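Local coordinates for protein 2,3,4,5-tetrahydropyridine-2,6-dicarboxylate N-succinyltransferase (Campylobacter jejuni, PDB 2RIJ) that probably catalyses succinyl transfer from succinyl-CoA to cyclic tetrahydrodipicolinate, giving acyclic N-succinyl-L-2-amino-6-oxopimelate in the succinylase route to lysine, at residues N312-A317 and A374-A379; P340-N343 and I348-G351; F362-D365 and A370-V373. All blocks are in the same frame, centred on the assembly; numbering follows the deposited sequence. Where two conformers were deposited one is given.

Interaction 1. Residues N312-A317 and A374-A379; sequences NCIVDA and ALNKKA
The carboxamide of Asn376 overlaps the outer methylene and methyl of Ile314, the two side chains crossing at about a right angle. Ile314 sits on strand 314-315, in the hexapeptide-repeat part of the left-handed beta-helix; Asn376 follows strand 371-375 and holds the N-cap position of helix 377-380. Evidence for the overlap is the pair of 3.4 Å approaches from Ile314 CD1, one to OD1 and one to CG of Asn376. The isoleucine reaches this far because its CG1 branch is extended, with CD1 anti at chi2 176°. Further along 312-317, Asp316 and Ala317 are predicted to bind succinyl-CoA.

The amide is used at both ends. ND2 donates to the carbonyl O of Asn312 at 2.7 Å, and the N-H points almost straight at it (175°). The oxygen lies in the plane of the amide, whereas ND2 stands above the carbonyl plane of Asn312. On the cap side OD1 takes a weak bond from Lys378 N, so the residue that caps the short C-terminal helix also ties it to a late turn of the beta-helix. CG anti to the backbone N (chi1 171°) carries the amide across to Asn312.

Ala379 packs on Asn312 and also touches Leu338 of helix 332-338. The meeting with Asn312 is made mainly by carbon, with methyl CB of Ala379 3.7 Å from Asn312 CB.

Interaction 2. Residues P340-N343 and I348-G351; sequences PYFN and IYKG
Tyr349 meets the loop 340-343 with its ring and hydroxyl, and the residues before and after it on 348-351 serve other neighbours. Ile348, which opens the strand, packs instead on Ile348 of a third subunit and Ile367 of a fourth. At Tyr349 the CB points toward the loop, and ring atom CE2 comes 3.7 Å from CE2 of Phe342. The centroids are 5.8 Å apart and the planes meet at 46°, an oblique aromatic pair in which Tyr349 CE2 lies at the edge of the Phe342 ring. The two side chains run past each other in opposite directions; Phe342 is sent across by having CG anti to its backbone N (chi1 -165°). Tyr349 OH is 3.3 Å from Asn343 O, near the plane of the tyrosine ring, without forming a hydrogen bond there; its polar partner is Lys346 N. Phe344 stacks edge-to-face on Phe342 and also touches Tyr349. Next comes Lys350, which is predicted to bind succinyl-CoA. An aromatic contact thus joins the loop after helix 332-338 to strand 348-350, outermost in the mixed sheet within this chain, beside the probable succinyl-CoA site of this beta-helix acyltransferase.

Interaction 3. Residues F362-D365 and A370-V373; sequences FRQD and AMIV
Arg363 crosses the strand partner Ile372 in the antiparallel beta hairpin of strands 360-364 and 371-375, and its side chain can be followed outward over that residue. CB packs against Asp316 OD2; CG, set between the backbone N and the carbonyl carbon (chi1 53°), comes within 4.2 Å of Ile372 CG2. The chain then runs extended to NE, which keeps near the same methyl. CZ has CG2 of Ile372 3.8 Å away over one face of the guanidinium, above its centre. At the tip, NH2 stays beside CG2, while NH1 comes near Ile372 CD1, a contact that is doubtful because Ile372 was deposited in two conformers; the other contacts with its side chain likewise describe one of them.

The backbones supply the fixed frame. Arg363 and Ile372 form a hydrogen-bonded pair, with Arg363 N to Ile372 O at 3.1 Å and Ile372 N to Arg363 O at 2.8 Å. Beyond it, Asp365 N bonds to Ala370 O at 2.8 Å. The two strand directions make 150°, short of antiparallel, so the ladder is twisted.

The opposite face carries Phe362, Val373, Gln364 and selenomethionine Met371. Val373 CG2 lies over the Phe362 ring in a CH-pi contact, 4.1 Å from the centroid. Met371 SE rests 4.0 Å from Gln364 CD, whose NE2 bonds to Gly369 O. Asp365 OD1 accepts from Ile367 N and Ser368 N, closing the turn.

Arg363, Gln364 and Asp365 are predicted to bind succinyl-CoA. No hydrogen bond of the guanidinium crosses the hairpin; in this conformer one face rests on aliphatic carbon, which is consistent with its N-H groups serving an anionic ligand.

Interaction 3 is the most buried of the three, and its ladder of backbone bonds forms a hairpin; interaction 1 begins where strand 371-375 of that hairpin ends. Strand 360-364 stands between strands 371-375 and 314-315: Ile314 O to Phe362 N, at 2.8 Å, is a probable hydrogen bond joining the contacts. Interaction 1, partly buried, relies on one side-chain amide rather than on strand pairing. Interaction 2 lies nearer the surface, about 9 Å from interaction 1 at the nearest atoms, and has no hydrogen bond across it, being mainly an aromatic contact; it reaches the same mixed sheet at the strand outermost in this chain, 348-350, within the loop that interaction 1 closes.

Interaction 1. Residues N312-A317 and A374-A379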
loop_
_atom_site.group_PDB
_atom_site.type_symbol
_atom_site.label_atom_id
_atom_site.label_comp_id
_atom_site.label_asym_id
_atom_site.label_seq_id
_atom_site.Cartn_x
_atom_site.Cartn_y
_atom_site.Cartn_z
ATOM N N ASN A 312 -17.560 24.655 1.348
ATOM C CA ASN A 312 -17.771 23.421 2.075
ATOM C C ASN A 312 -16.742 22.323 1.884
ATOM O O ASN A 312 -17.101 21.120 1.848
ATOM C CB ASN A 312 -19.144 22.870 1.713
ATOM C CG ASN A 312 -20.254 23.898 1.897
ATOM O OD1 ASN A 312 -20.934 24.258 0.955
ATOM N ND2 ASN A 312 -20.442 24.338 3.113
ATOM N N CYS A 313 -15.477 22.706 1.753
ATOM C CA CYS A 313 -14.408 21.743 1.640
ATOM C C CYS A 313 -13.786 21.471 3.007
ATOM O O CYS A 313 -13.782 22.328 3.880
ATOM C CB CYS A 313 -13.325 22.211 0.682
ATOM S SG CYS A 313 -13.829 22.326 -1.049
ATOM N N ILE A 314 -13.247 20.270 3.161
ATOM C CA ILE A 314 -12.580 19.857 4.391
ATOM C C ILE A 314 -11.211 19.328 4.044
ATOM O O ILE A 314 -11.062 18.535 3.117
ATOM C CB ILE A 314 -13.333 18.769 5.111
ATOM C CG1 ILE A 314 -14.739 19.240 5.496
ATOM C CG2 ILE A 314 -12.556 18.293 6.381
ATOM C CD1 ILE A 314 -15.512 18.127 6.132
ATOM N N VAL A 315 -10.207 19.828 4.750
ATOM C CA VAL A 315 -8.846 19.277 4.700
ATOM C C VAL A 315 -8.579 18.730 6.093
ATOM O O VAL A 315 -8.579 19.458 7.088
ATOM C CB VAL A 315 -7.797 20.300 4.302
ATOM C CG1 VAL A 315 -6.388 19.691 4.292
ATOM C CG2 VAL A 315 -8.093 20.903 2.904
ATOM N N ASP A 316 -8.372 17.431 6.163
ATOM C CA ASP A 316 -8.136 16.811 7.497
ATOM C C ASP A 316 -6.818 17.316 8.129
ATOM O O ASP A 316 -5.825 17.666 7.432
ATOM C CB ASP A 316 -8.044 15.288 7.401
ATOM C CG ASP A 316 -9.416 14.579 7.310
ATOM O OD1 ASP A 316 -10.524 15.199 7.342
ATOM O OD2 ASP A 316 -9.350 13.335 7.203
ATOM N N ALA A 317 -6.787 17.290 9.451
ATOM C CA ALA A 317 -5.586 17.644 10.170
ATOM C C ALA A 317 -4.408 16.867 9.620
ATOM O O ALA A 317 -4.507 15.658 9.301
ATOM C CB ALA A 317 -5.778 17.379 11.688
ATOM N N ALA A 374 -12.664 13.006 -1.558
ATOM C CA ALA A 374 -13.994 12.390 -1.396
ATOM C C ALA A 374 -15.063 13.468 -1.173
ATOM O O ALA A 374 -14.755 14.665 -1.201
ATOM C CB ALA A 374 -13.976 11.389 -0.246
ATOM N N LEU A 375 -16.306 13.058 -0.909
ATOM C CA LEU A 375 -17.367 13.989 -0.612
ATOM C C LEU A 375 -17.338 14.396 0.860
ATOM O O LEU A 375 -17.261 13.563 1.754
ATOM C CB LEU A 375 -18.751 13.381 -0.943
ATOM C CG LEU A 375 -20.003 14.168 -0.577
ATOM C CD1 LEU A 375 -20.220 15.353 -1.520
ATOM C CD2 LEU A 375 -21.232 13.209 -0.489
ATOM N N ASN A 376 -17.437 15.687 1.098
ATOM C CA ASN A 376 -17.771 16.177 2.415
ATOM C C ASN A 376 -19.263 15.851 2.615
ATOM O O ASN A 376 -20.121 16.472 2.003
ATOM C CB ASN A 376 -17.510 17.664 2.512
ATOM C CG ASN A 376 -18.054 18.270 3.805
ATOM O OD1 ASN A 376 -18.533 17.534 4.691
ATOM N ND2 ASN A 376 -18.036 19.592 3.895
ATOM N N LYS A 377 -19.554 14.874 3.458
ATOM C CA LYS A 377 -20.938 14.426 3.637
ATOM C C LYS A 377 -21.877 15.590 3.967
ATOM O O LYS A 377 -22.963 15.692 3.379
ATOM C CB LYS A 377 -21.021 13.321 4.692
ATOM C CG LYS A 377 -20.037 12.132 4.478
ATOM C CD LYS A 377 -20.100 11.475 3.085
ATOM C CE LYS A 377 -18.930 10.449 2.850
ATOM N NZ LYS A 377 -17.739 10.904 1.966
ATOM N N LYS A 378 -21.449 16.504 4.837
ATOM C CA LYS A 378 -22.255 17.728 5.117
ATOM C C LYS A 378 -22.555 18.647 3.899
ATOM O O LYS A 378 -23.508 19.435 3.957
ATOM C CB LYS A 378 -21.627 18.606 6.223
ATOM C CG LYS A 378 -20.996 17.877 7.416
ATOM C CD LYS A 378 -21.747 16.636 7.837
ATOM N N ALA A 379 -21.767 18.566 2.821
ATOM C CA ALA A 379 -21.911 19.490 1.670
ATOM C C ALA A 379 -23.122 19.177 0.751
ATOM O O ALA A 379 -23.645 20.088 0.072
ATOM C CB ALA A 379 -20.631 19.539 0.849
#

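Interaction 2. Residues P340-N343 and I348-G351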
loop_
_atom_site.group_PDB
_atom_site.type_symbol
_atom_site.label_atom_id
_atom_site.label_comp_id
_atom_site.label_asym_id
_atom_site.label_seq_id
_atom_site.Cartn_x
_atom_site.Cartn_y
_atom_site.Cartn_z
ATOM N N PRO A 340 -21.129 20.440 -11.482
ATOM C CA PRO A 340 -21.693 19.969 -12.722
ATOM C C PRO A 340 -20.832 20.161 -13.959
ATOM O O PRO A 340 -21.002 19.414 -14.884
ATOM C CB PRO A 340 -23.003 20.737 -12.839
ATOM C CG PRO A 340 -22.967 21.767 -11.901
ATOM C CD PRO A 340 -21.932 21.493 -10.866
ATOM N N TYR A 341 -19.913 21.121 -13.987
ATOM C CA TYR A 341 -19.073 21.270 -15.174
ATOM C C TYR A 341 -17.805 20.438 -15.127
ATOM O O TYR A 341 -17.133 20.265 -16.141
ATOM C CB TYR A 341 -18.739 22.733 -15.404
ATOM C CG TYR A 341 -19.895 23.492 -15.984
ATOM C CD1 TYR A 341 -20.965 23.876 -15.206
ATOM C CD2 TYR A 341 -19.920 23.803 -17.347
ATOM C CE1 TYR A 341 -22.062 24.597 -15.792
ATOM C CE2 TYR A 341 -20.958 24.496 -17.918
ATOM C CZ TYR A 341 -22.042 24.901 -17.152
ATOM O OH TYR A 341 -23.088 25.610 -17.803
ATOM N N PHE A 342 -17.450 19.932 -13.950
ATOM C CA PHE A 342 -16.219 19.195 -13.856
ATOM C C PHE A 342 -16.359 17.766 -14.390
ATOM O O PHE A 342 -17.376 17.077 -14.174
ATOM C CB PHE A 342 -15.731 19.164 -12.422
ATOM C CG PHE A 342 -14.290 18.743 -12.295
ATOM C CD1 PHE A 342 -13.263 19.623 -12.587
ATOM C CD2 PHE A 342 -13.966 17.472 -11.892
ATOM C CE1 PHE A 342 -11.912 19.224 -12.450
ATOM C CE2 PHE A 342 -12.627 17.075 -11.744
ATOM C CZ PHE A 342 -11.615 17.939 -12.027
ATOM N N ASN A 343 -15.297 17.302 -15.033
ATOM C CA ASN A 343 -15.283 15.988 -15.627
ATOM C C ASN A 343 -14.612 14.997 -14.667
ATOM O O ASN A 343 -13.384 15.010 -14.501
ATOM C CB ASN A 343 -14.547 16.057 -16.957
ATOM C CG ASN A 343 -14.724 14.811 -17.783
ATOM O OD1 ASN A 343 -15.327 13.833 -17.343
ATOM N ND2 ASN A 343 -14.177 14.829 -18.985
ATOM N N ILE A 348 -7.487 9.386 -10.670
ATOM C CA ILE A 348 -6.441 10.111 -9.975
ATOM C C ILE A 348 -6.371 11.536 -10.476
ATOM O O ILE A 348 -6.243 11.772 -11.648
ATOM C CB ILE A 348 -5.058 9.431 -10.146
ATOM C CG1 ILE A 348 -5.040 8.104 -9.396
ATOM C CG2 ILE A 348 -3.924 10.322 -9.630
ATOM C CD1 ILE A 348 -3.848 7.287 -9.763
ATOM N N TYR A 349 -6.402 12.482 -9.555
ATOM C CA TYR A 349 -6.285 13.901 -9.887
ATOM C C TYR A 349 -5.201 14.571 -9.078
ATOM O O TYR A 349 -5.018 14.302 -7.881
ATOM C CB TYR A 349 -7.610 14.607 -9.604
ATOM C CG TYR A 349 -8.759 14.099 -10.393
ATOM C CD1 TYR A 349 -9.451 12.953 -10.008
ATOM C CD2 TYR A 349 -9.173 14.761 -11.534
ATOM C CE1 TYR A 349 -10.508 12.485 -10.746
ATOM C CE2 TYR A 349 -10.227 14.297 -12.273
ATOM C CZ TYR A 349 -10.886 13.157 -11.874
ATOM O OH TYR A 349 -11.928 12.710 -12.630
ATOM N N LYS A 350 -4.480 15.474 -9.737
ATOM C CA LYS A 350 -3.554 16.346 -9.052
ATOM C C LYS A 350 -4.333 17.432 -8.325
ATOM O O LYS A 350 -5.380 17.888 -8.809
ATOM C CB LYS A 350 -2.606 16.984 -10.045
ATOM C CG LYS A 350 -1.593 15.993 -10.540
ATOM C CD LYS A 350 -0.559 16.642 -11.435
ATOM C CE LYS A 350 0.793 15.902 -11.303
ATOM N N GLY A 351 -3.832 17.846 -7.167
ATOM C CA GLY A 351 -4.391 19.022 -6.473
ATOM C C GLY A 351 -4.827 20.149 -7.396
ATOM O O GLY A 351 -5.945 20.604 -7.331
#

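Interaction 3. Residues F362-D365 and A370-V373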
loop_
_atom_site.group_PDB
_atom_site.type_symbol
_atom_site.label_atom_id
_atom_site.label_comp_id
_atom_site.label_asym_id
_atom_site.label_seq_id
_atom_site.Cartn_x
_atom_site.Cartn_y
_atom_site.Cartn_z
ATOM N N PHE A 362 -10.550 16.196 1.633
ATOM C CA PHE A 362 -9.209 15.659 1.470
ATOM C C PHE A 362 -8.807 14.929 2.765
ATOM O O PHE A 362 -8.852 15.471 3.871
ATOM C CB PHE A 362 -8.165 16.744 1.132
ATOM C CG PHE A 362 -8.402 17.437 -0.201
ATOM C CD1 PHE A 362 -7.901 16.888 -1.363
ATOM C CD2 PHE A 362 -9.151 18.613 -0.289
ATOM C CE1 PHE A 362 -8.110 17.502 -2.591
ATOM C CE2 PHE A 362 -9.341 19.238 -1.525
ATOM C CZ PHE A 362 -8.820 18.684 -2.652
ATOM N N ARG A 363 -8.461 13.675 2.595
ATOM C CA ARG A 363 -8.132 12.780 3.720
ATOM C C ARG A 363 -7.119 11.750 3.290
ATOM O O ARG A 363 -6.815 11.618 2.106
ATOM C CB ARG A 363 -9.399 12.149 4.264
ATOM C CG ARG A 363 -10.273 11.444 3.262
ATOM C CD ARG A 363 -11.495 10.902 4.006
ATOM N NE ARG A 363 -12.435 10.219 3.117
ATOM C CZ ARG A 363 -12.260 8.983 2.653
ATOM N NH1 ARG A 363 -11.172 8.274 2.972
ATOM N NH2 ARG A 363 -13.193 8.445 1.865
ATOM N N GLN A 364 -6.497 11.099 4.268
ATOM C CA GLN A 364 -5.624 9.968 4.000
ATOM C C GLN A 364 -6.294 8.662 4.392
ATOM O O GLN A 364 -6.935 8.573 5.442
ATOM C CB GLN A 364 -4.299 10.080 4.759
ATOM C CG GLN A 364 -3.275 9.020 4.299
ATOM C CD GLN A 364 -1.794 9.428 4.490
ATOM O OE1 GLN A 364 -1.489 10.381 5.196
ATOM N NE2 GLN A 364 -0.884 8.695 3.838
ATOM N N ASP A 365 -6.176 7.646 3.536
ATOM C CA ASP A 365 -6.642 6.315 3.897
ATOM C C ASP A 365 -5.627 5.734 4.871
ATOM O O ASP A 365 -4.472 5.576 4.549
ATOM C CB ASP A 365 -6.807 5.446 2.665
ATOM C CG ASP A 365 -7.436 4.076 2.980
ATOM O OD1 ASP A 365 -6.940 3.325 3.842
ATOM O OD2 ASP A 365 -8.416 3.746 2.340
ATOM N N ALA A 370 -3.122 5.772 1.001
ATOM C CA ALA A 370 -3.480 6.577 -0.201
ATOM C C ALA A 370 -4.061 7.947 0.188
ATOM O O ALA A 370 -4.866 8.059 1.125
ATOM C CB ALA A 370 -4.493 5.869 -1.098
HETATM N N MSE A 371 -3.689 8.969 -0.573
HETATM C CA MSE A 371 -4.355 10.260 -0.467
HETATM C C MSE A 371 -5.672 10.205 -1.232
HETATM O O MSE A 371 -5.725 9.795 -2.411
HETATM C CB MSE A 371 -3.462 11.382 -0.990
HETATM C CG MSE A 371 -2.184 11.559 -0.229
HETATM SE SE MSE A 371 -2.531 12.107 1.590
HETATM C CE MSE A 371 -3.012 13.917 1.370
ATOM N N ILE A 372 -6.736 10.598 -0.548
ATOM C CA ILE A 372 -8.093 10.564 -1.133
ATOM C C ILE A 372 -8.709 11.949 -1.256
ATOM O O ILE A 372 -8.527 12.798 -0.409
ATOM C CB ILE A 372 -9.048 9.637 -0.304
ATOM C CG1 ILE A 372 -8.710 8.166 -0.569
ATOM C CG2 ILE A 372 -10.557 9.922 -0.605
ATOM C CD1 ILE A 372 -9.173 7.234 0.531
ATOM N N VAL A 373 -9.451 12.169 -2.335
ATOM C CA VAL A 373 -10.383 13.273 -2.411
ATOM C C VAL A 373 -11.798 12.649 -2.499
ATOM O O VAL A 373 -12.062 11.805 -3.373
ATOM C CB VAL A 373 -10.100 14.284 -3.526
ATOM C CG1 VAL A 373 -10.115 13.630 -4.968
ATOM C CG2 VAL A 373 -11.084 15.453 -3.390
#